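Local coordinates for hypothetical protein (Parabacteroides merdae, PDB 4OO3) that is of unknown function but is probably an NAD(P)-dependent oxidoreductase, with a Rossmann-type nucleotide-binding fold joined to a putative oxidoreductase C-terminal domain, at residues S36-V41 with N70-T75; G96-K101 with N210-G215; H190-V195 with N306-K311; S324-V329 with L342-V347. All coordinates share one frame; numbering follows the deposited sequence.

Contact 1: residues S36-V41 with N70-T75; sequences SKDVYV and NEIVYT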
loop_
_atom_site.group_PDB
_atom_site.type_symbol
_atom_site.label_atom_id
_atom_site.label_comp_id
_atom_site.label_asym_id
_atom_site.label_seq_id
_atom_site.Cartn_x
_atom_site.Cartn_y
_atom_site.Cartn_z
ATOM N N SER A 36 25.120 -0.246 -0.048
ATOM C CA SER A 36 26.261 -1.151 0.058
ATOM C C SER A 36 25.827 -2.551 -0.332
ATOM O O SER A 36 24.719 -2.976 -0.001
ATOM C CB SER A 36 26.808 -1.142 1.489
ATOM O OG SER A 36 27.414 -2.371 1.820
ATOM N N LYS A 37 26.702 -3.261 -1.040
ATOM C CA LYS A 37 26.404 -4.625 -1.478
ATOM C C LYS A 37 26.267 -5.615 -0.327
ATOM O O LYS A 37 25.605 -6.639 -0.483
ATOM C CB LYS A 37 27.458 -5.123 -2.457
ATOM C CG LYS A 37 27.126 -4.839 -3.909
ATOM C CD LYS A 37 27.166 -3.361 -4.252
ATOM C CE LYS A 37 26.815 -3.168 -5.716
ATOM N NZ LYS A 37 27.118 -1.799 -6.197
ATOM N N ASP A 38 26.882 -5.305 0.815
ATOM C CA ASP A 38 26.807 -6.154 2.003
ATOM C C ASP A 38 25.507 -5.871 2.729
ATOM O O ASP A 38 25.258 -4.745 3.153
ATOM C CB ASP A 38 27.988 -5.900 2.952
ATOM C CG ASP A 38 29.325 -6.353 2.375
ATOM O OD1 ASP A 38 29.362 -7.273 1.535
ATOM O OD2 ASP A 38 30.361 -5.793 2.782
ATOM N N VAL A 39 24.684 -6.900 2.866
ATOM C CA VAL A 39 23.380 -6.771 3.487
ATOM C C VAL A 39 23.278 -7.741 4.664
ATOM O O VAL A 39 23.607 -8.916 4.546
ATOM C CB VAL A 39 22.258 -7.030 2.457
ATOM C CG1 VAL A 39 20.881 -7.029 3.119
ATOM C CG2 VAL A 39 22.324 -5.991 1.343
ATOM N N TYR A 40 22.797 -7.238 5.793
ATOM C CA TYR A 40 22.741 -8.016 7.020
ATOM C C TYR A 40 21.330 -8.525 7.276
ATOM O O TYR A 40 20.405 -7.741 7.464
ATOM C CB TYR A 40 23.277 -7.166 8.175
ATOM C CG TYR A 40 24.709 -6.746 7.924
ATOM C CD1 TYR A 40 25.760 -7.596 8.235
ATOM C CD2 TYR A 40 25.012 -5.524 7.325
ATOM C CE1 TYR A 40 27.075 -7.242 7.988
ATOM C CE2 TYR A 40 26.331 -5.159 7.069
ATOM C CZ TYR A 40 27.354 -6.025 7.403
ATOM O OH TYR A 40 28.669 -5.693 7.162
ATOM N N VAL A 41 21.172 -9.845 7.255
ATOM C CA VAL A 41 19.883 -10.497 7.496
ATOM C C VAL A 41 19.853 -11.141 8.890
ATOM O O VAL A 41 20.776 -11.868 9.265
ATOM C CB VAL A 41 19.618 -11.595 6.434
ATOM C CG1 VAL A 41 18.348 -12.381 6.750
ATOM C CG2 VAL A 41 19.550 -10.992 5.033
ATOM N N ASN A 70 25.657 -9.282 -1.253
ATOM C CA ASN A 70 26.298 -10.217 -0.343
ATOM C C ASN A 70 25.472 -10.331 0.934
ATOM O O ASN A 70 25.522 -9.453 1.803
ATOM C CB ASN A 70 27.704 -9.744 -0.016
ATOM C CG ASN A 70 28.413 -10.660 0.951
ATOM O OD1 ASN A 70 28.168 -11.863 0.982
ATOM N ND2 ASN A 70 29.309 -10.090 1.745
ATOM N N GLU A 71 24.698 -11.405 1.035
ATOM C CA GLU A 71 23.797 -11.590 2.160
ATOM C C GLU A 71 24.540 -12.244 3.324
ATOM O O GLU A 71 24.854 -13.429 3.292
ATOM C CB GLU A 71 22.591 -12.426 1.732
ATOM C CG GLU A 71 21.799 -11.823 0.578
ATOM C CD GLU A 71 20.969 -10.628 0.991
ATOM O OE1 GLU A 71 20.125 -10.772 1.898
ATOM O OE2 GLU A 71 21.140 -9.548 0.389
ATOM N N ILE A 72 24.846 -11.443 4.340
ATOM C CA ILE A 72 25.472 -11.936 5.553
ATOM C C ILE A 72 24.357 -12.310 6.518
ATOM O O ILE A 72 23.751 -11.445 7.137
ATOM C CB ILE A 72 26.390 -10.876 6.179
ATOM C CG1 ILE A 72 27.454 -10.435 5.164
ATOM C CG2 ILE A 72 27.051 -11.432 7.430
ATOM C CD1 ILE A 72 28.079 -9.091 5.465
ATOM N N VAL A 73 24.104 -13.604 6.643
ATOM C CA VAL A 73 22.888 -14.105 7.277
ATOM C C VAL A 73 23.126 -14.591 8.699
ATOM O O VAL A 73 24.120 -15.253 8.982
ATOM C CB VAL A 73 22.299 -15.268 6.458
ATOM C CG1 VAL A 73 21.037 -15.818 7.122
ATOM C CG2 VAL A 73 22.026 -14.821 5.023
ATOM N N TYR A 74 22.200 -14.241 9.586
ATOM C CA TYR A 74 22.120 -14.827 10.913
ATOM C C TYR A 74 20.716 -15.364 11.151
ATOM O O TYR A 74 19.736 -14.601 11.114
ATOM C CB TYR A 74 22.423 -13.808 12.001
ATOM C CG TYR A 74 22.347 -14.456 13.356
ATOM C CD1 TYR A 74 23.459 -15.090 13.900
ATOM C CD2 TYR A 74 21.147 -14.494 14.070
ATOM C CE1 TYR A 74 23.393 -15.708 15.134
ATOM C CE2 TYR A 74 21.072 -15.111 15.301
ATOM C CZ TYR A 74 22.197 -15.718 15.827
ATOM O OH TYR A 74 22.140 -16.338 17.042
ATOM N N THR A 75 20.611 -16.666 11.404
ATOM C CA THR A 75 19.329 -17.246 11.777
ATOM C C THR A 75 19.424 -17.877 13.158
ATOM O O THR A 75 20.406 -18.533 13.484
ATOM C CB THR A 75 18.811 -18.251 10.722
ATOM O OG1 THR A 75 19.772 -19.292 10.513
ATOM C CG2 THR A 75 18.551 -17.546 9.402
HETATM O O HOH W 1 23.480 -10.791 9.784
#

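Contact 2: residues G96-K101 with N210-G215; sequences GNNGKK and NQQGEG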
loop_
_atom_site.group_PDB
_atom_site.type_symbol
_atom_site.label_atom_id
_atom_site.label_comp_id
_atom_site.label_asym_id
_atom_site.label_seq_id
_atom_site.Cartn_x
_atom_site.Cartn_y
_atom_site.Cartn_z
ATOM N N GLY A 96 6.853 -8.478 6.273
ATOM C CA GLY A 96 6.463 -9.834 6.592
ATOM C C GLY A 96 5.392 -9.880 7.655
ATOM O O GLY A 96 4.285 -9.372 7.462
ATOM N N ASN A 97 5.730 -10.488 8.783
ATOM C CA ASN A 97 4.774 -10.678 9.857
ATOM C C ASN A 97 4.363 -9.355 10.505
ATOM O O ASN A 97 5.145 -8.730 11.213
ATOM C CB ASN A 97 5.337 -11.634 10.900
ATOM C CG ASN A 97 4.274 -12.156 11.826
ATOM O OD1 ASN A 97 3.634 -11.388 12.539
ATOM N ND2 ASN A 97 4.053 -13.463 11.798
ATOM N N ASN A 98 3.118 -8.954 10.269
ATOM C CA ASN A 98 2.620 -7.648 10.692
ATOM C C ASN A 98 2.251 -7.576 12.166
ATOM O O ASN A 98 2.142 -6.488 12.723
ATOM C CB ASN A 98 1.417 -7.239 9.834
ATOM C CG ASN A 98 1.780 -7.070 8.369
ATOM O OD1 ASN A 98 2.850 -6.576 8.045
ATOM N ND2 ASN A 98 0.889 -7.477 7.479
ATOM N N GLY A 99 2.054 -8.725 12.800
ATOM C CA GLY A 99 1.778 -8.767 14.236
ATOM C C GLY A 99 3.005 -8.385 15.046
ATOM O O GLY A 99 2.909 -7.648 16.023
ATOM N N LYS A 100 4.157 -8.888 14.608
ATOM C CA LYS A 100 5.454 -8.565 15.196
ATOM C C LYS A 100 6.036 -7.197 14.777
ATOM O O LYS A 100 6.931 -6.679 15.433
ATOM C CB LYS A 100 6.460 -9.645 14.789
ATOM C CG LYS A 100 6.186 -11.039 15.331
ATOM C CD LYS A 100 6.958 -12.083 14.531
ATOM C CE LYS A 100 7.688 -13.081 15.413
ATOM N NZ LYS A 100 6.774 -14.136 15.921
ATOM N N LYS A 101 5.529 -6.619 13.694
ATOM C CA LYS A 101 6.208 -5.516 13.012
ATOM C C LYS A 101 6.440 -4.277 13.869
ATOM O O LYS A 101 7.535 -3.724 13.870
ATOM C CB LYS A 101 5.418 -5.110 11.772
ATOM C CG LYS A 101 6.035 -3.972 10.975
ATOM C CD LYS A 101 5.072 -3.459 9.911
ATOM C CE LYS A 101 4.906 -4.427 8.756
ATOM N NZ LYS A 101 6.108 -4.458 7.880
ATOM N N ASN A 210 -4.323 -12.303 13.164
ATOM C CA ASN A 210 -3.511 -11.795 14.273
ATOM C C ASN A 210 -2.074 -11.483 13.848
ATOM O O ASN A 210 -1.377 -10.708 14.492
ATOM C CB ASN A 210 -3.487 -12.794 15.432
ATOM C CG ASN A 210 -4.847 -12.970 16.093
ATOM O OD1 ASN A 210 -5.238 -14.083 16.430
ATOM N ND2 ASN A 210 -5.563 -11.875 16.288
ATOM N N GLN A 211 -1.629 -12.100 12.764
ATOM C CA GLN A 211 -0.267 -11.931 12.308
ATOM C C GLN A 211 -0.180 -11.105 11.031
ATOM O O GLN A 211 0.742 -10.300 10.865
ATOM C CB GLN A 211 0.349 -13.302 12.103
ATOM C CG GLN A 211 0.338 -14.144 13.368
ATOM C CD GLN A 211 1.196 -15.377 13.233
ATOM O OE1 GLN A 211 2.417 -15.277 13.141
ATOM N NE2 GLN A 211 0.567 -16.548 13.206
ATOM N N GLN A 212 -1.138 -11.305 10.130
ATOM C CA GLN A 212 -1.192 -10.538 8.899
ATOM C C GLN A 212 -1.897 -9.204 9.128
ATOM O O GLN A 212 -1.581 -8.218 8.477
ATOM C CB GLN A 212 -1.901 -11.351 7.811
ATOM C CG GLN A 212 -2.106 -10.635 6.487
ATOM C CD GLN A 212 -0.817 -10.147 5.843
ATOM O OE1 GLN A 212 0.246 -10.753 5.992
ATOM N NE2 GLN A 212 -0.917 -9.053 5.104
ATOM N N GLY A 213 -2.835 -9.179 10.071
ATOM C CA GLY A 213 -3.774 -8.070 10.215
ATOM C C GLY A 213 -5.093 -8.410 9.539
ATOM O O GLY A 213 -5.137 -9.230 8.618
ATOM N N GLU A 214 -6.177 -7.793 9.993
ATOM C CA GLU A 214 -7.479 -8.027 9.376
ATOM C C GLU A 214 -7.544 -7.350 8.015
ATOM O O GLU A 214 -6.786 -6.427 7.739
ATOM C CB GLU A 214 -8.610 -7.509 10.268
ATOM C CG GLU A 214 -8.748 -8.253 11.590
ATOM C CD GLU A 214 -10.183 -8.633 11.942
ATOM O OE1 GLU A 214 -11.125 -8.279 11.190
ATOM O OE2 GLU A 214 -10.368 -9.297 12.991
ATOM N N GLY A 215 -8.469 -7.791 7.173
ATOM C CA GLY A 215 -8.656 -7.151 5.866
ATOM C C GLY A 215 -8.873 -5.645 5.962
ATOM O O GLY A 215 -8.367 -4.873 5.143
#

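Contact 3: residues H190-V195 with N306-K311; sequences HLFKLV and NYTFPK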
loop_
_atom_site.group_PDB
_atom_site.type_symbol
_atom_site.label_atom_id
_atom_site.label_comp_id
_atom_site.label_asym_id
_atom_site.label_seq_id
_atom_site.Cartn_x
_atom_site.Cartn_y
_atom_site.Cartn_z
ATOM N N HIS A 190 -7.325 -11.197 -4.757
ATOM C CA HIS A 190 -7.402 -12.656 -4.740
ATOM C C HIS A 190 -6.192 -13.307 -4.075
ATOM O O HIS A 190 -5.059 -12.892 -4.289
ATOM C CB HIS A 190 -7.625 -13.180 -6.156
ATOM C CG HIS A 190 -8.925 -12.732 -6.744
ATOM N ND1 HIS A 190 -9.065 -11.535 -7.412
ATOM C CD2 HIS A 190 -10.157 -13.292 -6.711
ATOM C CE1 HIS A 190 -10.322 -11.391 -7.790
ATOM N NE2 HIS A 190 -11.007 -12.440 -7.374
ATOM N N LEU A 191 -6.453 -14.324 -3.252
ATOM C CA LEU A 191 -5.416 -14.940 -2.421
ATOM C C LEU A 191 -4.494 -15.803 -3.260
ATOM O O LEU A 191 -3.278 -15.795 -3.057
ATOM C CB LEU A 191 -6.044 -15.782 -1.306
ATOM C CG LEU A 191 -6.940 -15.036 -0.310
ATOM C CD1 LEU A 191 -7.932 -15.981 0.346
ATOM C CD2 LEU A 191 -6.110 -14.314 0.737
ATOM N N PHE A 192 -5.073 -16.529 -4.209
ATOM C CA PHE A 192 -4.331 -17.460 -5.048
ATOM C C PHE A 192 -4.320 -17.016 -6.511
ATOM O O PHE A 192 -5.377 -16.829 -7.122
ATOM C CB PHE A 192 -4.939 -18.862 -4.948
ATOM C CG PHE A 192 -4.189 -19.895 -5.735
ATOM C CD1 PHE A 192 -2.873 -20.194 -5.417
ATOM C CD2 PHE A 192 -4.784 -20.548 -6.803
ATOM C CE1 PHE A 192 -2.165 -21.136 -6.140
ATOM C CE2 PHE A 192 -4.081 -21.495 -7.532
ATOM C CZ PHE A 192 -2.769 -21.792 -7.198
ATOM N N LYS A 193 -3.118 -16.871 -7.065
ATOM C CA LYS A 193 -2.940 -16.517 -8.470
ATOM C C LYS A 193 -1.781 -17.316 -9.076
ATOM O O LYS A 193 -0.859 -17.720 -8.360
ATOM C CB LYS A 193 -2.678 -15.014 -8.601
ATOM N N LEU A 194 -1.846 -17.554 -10.389
ATOM C CA LEU A 194 -0.760 -18.216 -11.133
ATOM C C LEU A 194 0.197 -17.189 -11.750
ATOM O O LEU A 194 -0.216 -16.088 -12.119
ATOM C CB LEU A 194 -1.320 -19.116 -12.247
ATOM C CG LEU A 194 -1.849 -20.513 -11.895
ATOM C CD1 LEU A 194 -0.871 -21.274 -11.006
ATOM C CD2 LEU A 194 -3.222 -20.432 -11.246
ATOM N N VAL A 195 1.474 -17.559 -11.857
ATOM C CA VAL A 195 2.495 -16.713 -12.492
ATOM C C VAL A 195 3.425 -17.580 -13.350
ATOM O O VAL A 195 4.320 -18.251 -12.826
ATOM C CB VAL A 195 3.329 -15.934 -11.449
ATOM C CG1 VAL A 195 4.246 -14.935 -12.144
ATOM C CG2 VAL A 195 2.423 -15.223 -10.450
ATOM N N ASN A 306 -11.126 -12.570 -2.320
ATOM C CA ASN A 306 -11.636 -13.873 -2.695
ATOM C C ASN A 306 -10.468 -14.832 -2.893
ATOM O O ASN A 306 -9.308 -14.413 -2.889
ATOM C CB ASN A 306 -12.516 -13.768 -3.941
ATOM C CG ASN A 306 -13.826 -13.054 -3.662
ATOM O OD1 ASN A 306 -14.446 -13.249 -2.614
ATOM N ND2 ASN A 306 -14.254 -12.222 -4.599
ATOM N N TYR A 307 -10.770 -16.117 -3.043
ATOM C CA TYR A 307 -9.722 -17.114 -3.177
ATOM C C TYR A 307 -9.003 -16.966 -4.509
ATOM O O TYR A 307 -7.799 -16.737 -4.555
ATOM C CB TYR A 307 -10.249 -18.544 -3.031
ATOM C CG TYR A 307 -9.116 -19.531 -3.164
ATOM C CD1 TYR A 307 -8.111 -19.579 -2.204
ATOM C CD2 TYR A 307 -9.006 -20.364 -4.272
ATOM C CE1 TYR A 307 -7.045 -20.443 -2.324
ATOM C CE2 TYR A 307 -7.941 -21.239 -4.397
ATOM C CZ TYR A 307 -6.965 -21.270 -3.417
ATOM O OH TYR A 307 -5.895 -22.123 -3.520
ATOM N N THR A 308 -9.746 -17.105 -5.595
ATOM C CA THR A 308 -9.156 -16.985 -6.917
ATOM C C THR A 308 -10.229 -16.575 -7.911
ATOM O O THR A 308 -11.421 -16.698 -7.631
ATOM C CB THR A 308 -8.459 -18.296 -7.345
ATOM O OG1 THR A 308 -7.501 -18.021 -8.372
ATOM C CG2 THR A 308 -9.470 -19.341 -7.829
ATOM N N PHE A 309 -9.795 -16.077 -9.064
ATOM C CA PHE A 309 -10.719 -15.586 -10.088
ATOM C C PHE A 309 -10.907 -16.613 -11.199
ATOM O O PHE A 309 -9.983 -17.372 -11.505
ATOM C CB PHE A 309 -10.245 -14.246 -10.679
ATOM C CG PHE A 309 -8.781 -14.207 -11.049
ATOM C CD1 PHE A 309 -8.329 -14.767 -12.236
ATOM C CD2 PHE A 309 -7.859 -13.586 -10.219
ATOM C CE1 PHE A 309 -6.988 -14.719 -12.578
ATOM C CE2 PHE A 309 -6.517 -13.534 -10.556
ATOM C CZ PHE A 309 -6.082 -14.103 -11.737
ATOM N N PRO A 310 -12.107 -16.640 -11.810
ATOM C CA PRO A 310 -12.286 -17.494 -12.987
ATOM C C PRO A 310 -11.333 -17.083 -14.108
ATOM O O PRO A 310 -10.977 -15.909 -14.202
ATOM C CB PRO A 310 -13.752 -17.259 -13.392
ATOM C CG PRO A 310 -14.188 -16.028 -12.673
ATOM C CD PRO A 310 -13.345 -15.926 -11.441
ATOM N N LYS A 311 -10.906 -18.038 -14.934
ATOM C CA LYS A 311 -10.048 -17.731 -16.080
ATOM C C LYS A 311 -10.673 -16.584 -16.868
ATOM O O LYS A 311 -11.902 -16.487 -16.961
ATOM C CB LYS A 311 -9.876 -18.956 -16.979
#

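Contact 4: residues S324-V329 with L342-V347; sequences SKADLV and LFVEAV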
loop_
_atom_site.group_PDB
_atom_site.type_symbol
_atom_site.label_atom_id
_atom_site.label_comp_id
_atom_site.label_asym_id
_atom_site.label_seq_id
_atom_site.Cartn_x
_atom_site.Cartn_y
_atom_site.Cartn_z
ATOM N N SER A 324 -17.961 19.343 -7.768
ATOM C CA SER A 324 -19.155 20.135 -8.092
ATOM C C SER A 324 -19.436 20.214 -9.602
ATOM O O SER A 324 -20.582 20.409 -10.010
ATOM C CB SER A 324 -19.061 21.540 -7.483
ATOM O OG SER A 324 -17.978 22.267 -8.033
ATOM N N LYS A 325 -18.399 20.051 -10.425
ATOM C CA LYS A 325 -18.569 20.024 -11.884
ATOM C C LYS A 325 -18.579 18.619 -12.469
ATOM O O LYS A 325 -19.282 18.359 -13.446
ATOM C CB LYS A 325 -17.469 20.824 -12.572
ATOM C CG LYS A 325 -17.540 22.321 -12.337
ATOM C CD LYS A 325 -16.582 23.041 -13.272
ATOM C CE LYS A 325 -16.324 24.469 -12.832
ATOM N NZ LYS A 325 -17.544 25.305 -12.963
ATOM N N ALA A 326 -17.797 17.713 -11.889
ATOM C CA ALA A 326 -17.624 16.395 -12.486
ATOM C C ALA A 326 -17.190 15.330 -11.497
ATOM O O ALA A 326 -16.517 15.626 -10.509
ATOM C CB ALA A 326 -16.612 16.478 -13.622
ATOM N N ASP A 327 -17.591 14.093 -11.794
ATOM C CA ASP A 327 -17.080 12.895 -11.136
ATOM C C ASP A 327 -15.870 12.368 -11.906
ATOM O O ASP A 327 -15.921 12.221 -13.131
ATOM C CB ASP A 327 -18.145 11.791 -11.100
ATOM C CG ASP A 327 -19.369 12.170 -10.286
ATOM O OD1 ASP A 327 -19.273 13.066 -9.425
ATOM O OD2 ASP A 327 -20.441 11.564 -10.510
ATOM N N LEU A 328 -14.788 12.089 -11.184
ATOM C CA LEU A 328 -13.635 11.381 -11.746
ATOM C C LEU A 328 -13.743 9.913 -11.347
ATOM O O LEU A 328 -13.822 9.594 -10.165
ATOM C CB LEU A 328 -12.327 11.969 -11.224
ATOM C CG LEU A 328 -12.141 13.460 -11.466
ATOM C CD1 LEU A 328 -10.876 13.938 -10.769
ATOM C CD2 LEU A 328 -12.099 13.761 -12.954
ATOM N N VAL A 329 -13.731 9.029 -12.337
ATOM C CA VAL A 329 -14.118 7.633 -12.136
ATOM C C VAL A 329 -13.043 6.699 -12.670
ATOM O O VAL A 329 -12.604 6.843 -13.810
ATOM C CB VAL A 329 -15.458 7.329 -12.857
ATOM C CG1 VAL A 329 -15.810 5.840 -12.786
ATOM C CG2 VAL A 329 -16.576 8.174 -12.266
ATOM N N LEU A 342 -9.392 5.721 -16.497
ATOM C CA LEU A 342 -9.926 6.915 -15.845
ATOM C C LEU A 342 -10.965 7.597 -16.735
ATOM O O LEU A 342 -10.777 7.697 -17.949
ATOM C CB LEU A 342 -8.775 7.882 -15.530
ATOM C CG LEU A 342 -9.085 9.250 -14.907
ATOM C CD1 LEU A 342 -9.848 9.147 -13.593
ATOM C CD2 LEU A 342 -7.777 10.007 -14.712
ATOM N N PHE A 343 -12.060 8.054 -16.125
ATOM C CA PHE A 343 -13.116 8.776 -16.833
ATOM C C PHE A 343 -13.481 10.095 -16.145
ATOM O O PHE A 343 -13.430 10.204 -14.923
ATOM C CB PHE A 343 -14.369 7.900 -16.950
ATOM C CG PHE A 343 -14.160 6.641 -17.745
ATOM C CD1 PHE A 343 -13.610 5.516 -17.156
ATOM C CD2 PHE A 343 -14.519 6.582 -19.086
ATOM C CE1 PHE A 343 -13.408 4.360 -17.886
ATOM C CE2 PHE A 343 -14.326 5.422 -19.824
ATOM C CZ PHE A 343 -13.772 4.309 -19.222
ATOM N N VAL A 344 -13.846 11.088 -16.954
ATOM C CA VAL A 344 -14.401 12.354 -16.483
ATOM C C VAL A 344 -15.881 12.384 -16.843
ATOM O O VAL A 344 -16.237 12.283 -18.015
ATOM C CB VAL A 344 -13.717 13.560 -17.163
ATOM C CG1 VAL A 344 -14.377 14.872 -16.739
ATOM C CG2 VAL A 344 -12.225 13.572 -16.859
ATOM N N GLU A 345 -16.738 12.527 -15.839
ATOM C CA GLU A 345 -18.180 12.496 -16.045
ATOM C C GLU A 345 -18.797 13.776 -15.513
ATOM O O GLU A 345 -18.767 14.029 -14.311
ATOM C CB GLU A 345 -18.785 11.279 -15.344
ATOM C CG GLU A 345 -17.997 10.000 -15.581
ATOM C CD GLU A 345 -18.782 8.734 -15.269
ATOM O OE1 GLU A 345 -19.820 8.815 -14.577
ATOM O OE2 GLU A 345 -18.354 7.656 -15.722
ATOM N N ALA A 346 -19.342 14.596 -16.403
ATOM C CA ALA A 346 -19.937 15.853 -15.981
ATOM C C ALA A 346 -21.158 15.575 -15.125
ATOM O O ALA A 346 -21.850 14.573 -15.325
ATOM C CB ALA A 346 -20.314 16.703 -17.180
ATOM N N VAL A 347 -21.396 16.456 -14.159
ATOM C CA VAL A 347 -22.582 16.387 -13.316
ATOM C C VAL A 347 -23.784 16.794 -14.165
ATOM O O VAL A 347 -23.661 17.646 -15.044
ATOM C CB VAL A 347 -22.425 17.299 -12.075
ATOM C CG1 VAL A 347 -23.745 17.490 -11.339
ATOM C CG2 VAL A 347 -21.371 16.720 -11.136
#

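Contact 1: residues S36-V41 with N70-T75
Ile72 lays its CD1 methyl against the ring of Tyr40, approaching obliquely to within 3.3 Å of CE1, and the two side chains run alongside each other in the same direction. CG1 of Ile72 stands beside its own backbone N (chi1 -57°) and CD1 reaches on from it to the ring. On the same face, Asp38 and Asn70 form a polar pair: ND2 of Asn70 donates to OD1 of Asp38 at 2.8 Å. The bond is nearly straight and lies in the amide plane of Asn70, but it meets the carboxylate from above, the two flat groups being turned 71° apart. The other face carries Val39, Val41 and Glu71. The Glu71 chain bends at chi2 (-74°), and its carboxylate comes to rest on the valines, OE2 at 3.4 Å from CB of Val39 and OE1 at 3.2 Å from CG2 of Val41. Helix 47-61 packs on this face, with His52 and Ile56 touching Glu71. Between the two faces, strands 38-41 and 70-75 run parallel, their axes 4.7 Å apart. A water donates to both Val41 O and Ile72 O. Strand, helix and strand make a beta-alpha-beta unit at the border of the Rossmann sheet, 70-75 being one of its two outermost strands within the chain. Five backbone hydrogen bonds, from Asn70 N to Lys37 O through Tyr74 N to Val41 O, fix the register; Val39 and Val41 are buried under the helix, whereas the Asp38-Asn70 and Tyr40-Ile72 face is more exposed.

Contact 2: residues G96-K101 with N210-G215
This is a polar contact between two helix ends, joining the N-terminus of helix 98-110 in the Rossmann part of the chain to the end of the short, weakly bonded helix 209-212. Backbone carbonyls of Gln211 and Gln212 face the start of the longer helix. Gln211 O lies 2.8 Å from Asn98 N and equally close to Gly99 N, but both bonds are weak because their angles are strongly bent. A straighter bond runs from ND2 of Asn98 to Gln212 O at 2.8 Å, with the acceptor close to the amide plane of Asn98. Asn97 serves both sides of the contact. As N-cap, its OD1 accepts from Lys100 N at 3.3 Å and weakly from Gly99 N, while its ND2 donates to OE1 of Gln211 at 2.8 Å. The two amides cross with their planes 39° apart. NE2 of Gln211 has a further partner in Asp208, so both ends of that amide are held. Gly99 sits close against the partner backbone: a CB on it would clash with Asn210 O and sit tightly against the CA of Gln211. Gly213, with positive phi, ends the short helix, and the chain then leads to Gly215, which bonds to Tyr285 of strand 282-294. The contact thus lies between helix 98-110, which follows strand 91-94 of the parallel sheet, and the mixed sheet of the C-terminal part.

Contact 3: residues H190-V195 with N306-K311
Two neighbouring parallel strands of the mixed sheet, 183-190 and 297-306, leave it together here, and the chain segments that follow them stay paired. His190 and Asn306 form a parallel bridge, beyond which Leu191 N donates to Asn306 O at 2.9 Å and Phe192 N to Tyr307 O at 2.8 Å. The hydroxyl of Thr308 then donates to Phe192 O at 2.7 Å, carrying the pairing one residue further through a side chain. His190 and Phe309 make a T-shaped pair, the edge of Phe309 turned to the face of the imidazole, with planes 88° apart and centroids 5.2 Å apart. CD2 of Phe309 rests near the rim of that face, and its CB also lies over the ring, 4.0 Å from the centroid in a CH-pi contact. CG of Phe309 stands between its backbone N and carbonyl carbon (chi1 46°), which roots the ring next to His190. Asn306 CB approaches the imidazole obliquely, while ND1 is hydrogen-bonded to Asp315. An alanine in place of His190 would probably leave Asp315 without this partner and a gap beneath the edge of Phe309. On the Phe192 side of the contact, the Phe192 and Tyr307 rings, 14° from parallel, are slid until they barely overlap. CB of Phe192 meets the tyrosine face, 3.8 Å from the ring centroid, and Tyr307 OH lies over one face of the Phe192 ring. Helix 257-264 flanks this pair: Gln262 hydrogen-bonds to the Tyr307 hydroxyl and touches Phe192, and Val263 packs on Tyr307. Leu191 leans instead on Tyr206 and Leu207, in the loop before helix 209-212.

Contact 4: residues S324-V329 with L342-V347
Glu345 starts with CB 3.7 Å from Asp327 O, and its CG stands beside the backbone N (chi1 -45°), within 4.0 Å of CG2 of Val329. From there the chain is extended and crosses the valine: CD comes to 3.8 Å from the same methyl, with both carboxylate oxygens at a similar distance. At the tip OE2 forms a salt bridge with Arg331, whose guanidinium also makes a cation-pi contact with Phe343. A leucine in place of Glu345 would probably leave Arg331 without this charged mate. Asp327 shares the face, but the two carboxylates stay clear of each other, with OD2 of Asp327 4.9 Å from OE1 of Glu345. The ring of Phe343 turns its edge to the carbonyl of Val329, which lies in the ring plane. The opposite face is apolar: CD2 of Leu328 meets CG2 of Val344 at 3.9 Å, and CB of Ala326 lies near CG1 of the same valine. Tyr355 of helix 352-369 packs on Ala326 and Val344, and Leu163 of helix 155-164 on Leu328. Asp327 with Glu345 and Val329 with Phe343 are hydrogen-bonded pairs, each doubly joined, and Val347 N adds a bond to Lys325 O at 2.9 Å. This is an antiparallel beta hairpin, strands 326-332 and 341-346, within the mixed sheet, one face laid on these two helices and the other mixing charged groups with Val329 and Phe343.

Contacts 1 and 4 are strand pairings in different sheets, on opposite sides of the chain's centre and about 50 Å apart between centres. Contact 1 is a parallel pair at the border of the Rossmann sheet and lies at the surface, whereas contacts 2, 3 and 4 are all partly buried. Contact 4 is an antiparallel hairpin inside the mixed sheet, richer in apolar packing. Contact 3 belongs to that same sheet but forms where its strands give way to loops, and there aromatic rings carry much of the side-chain contact. Contact 2 alone joins the two family regions, using amides and helix ends. Contacts 2 and 3 interleave along the chain, their nearest atoms about 8 Å apart.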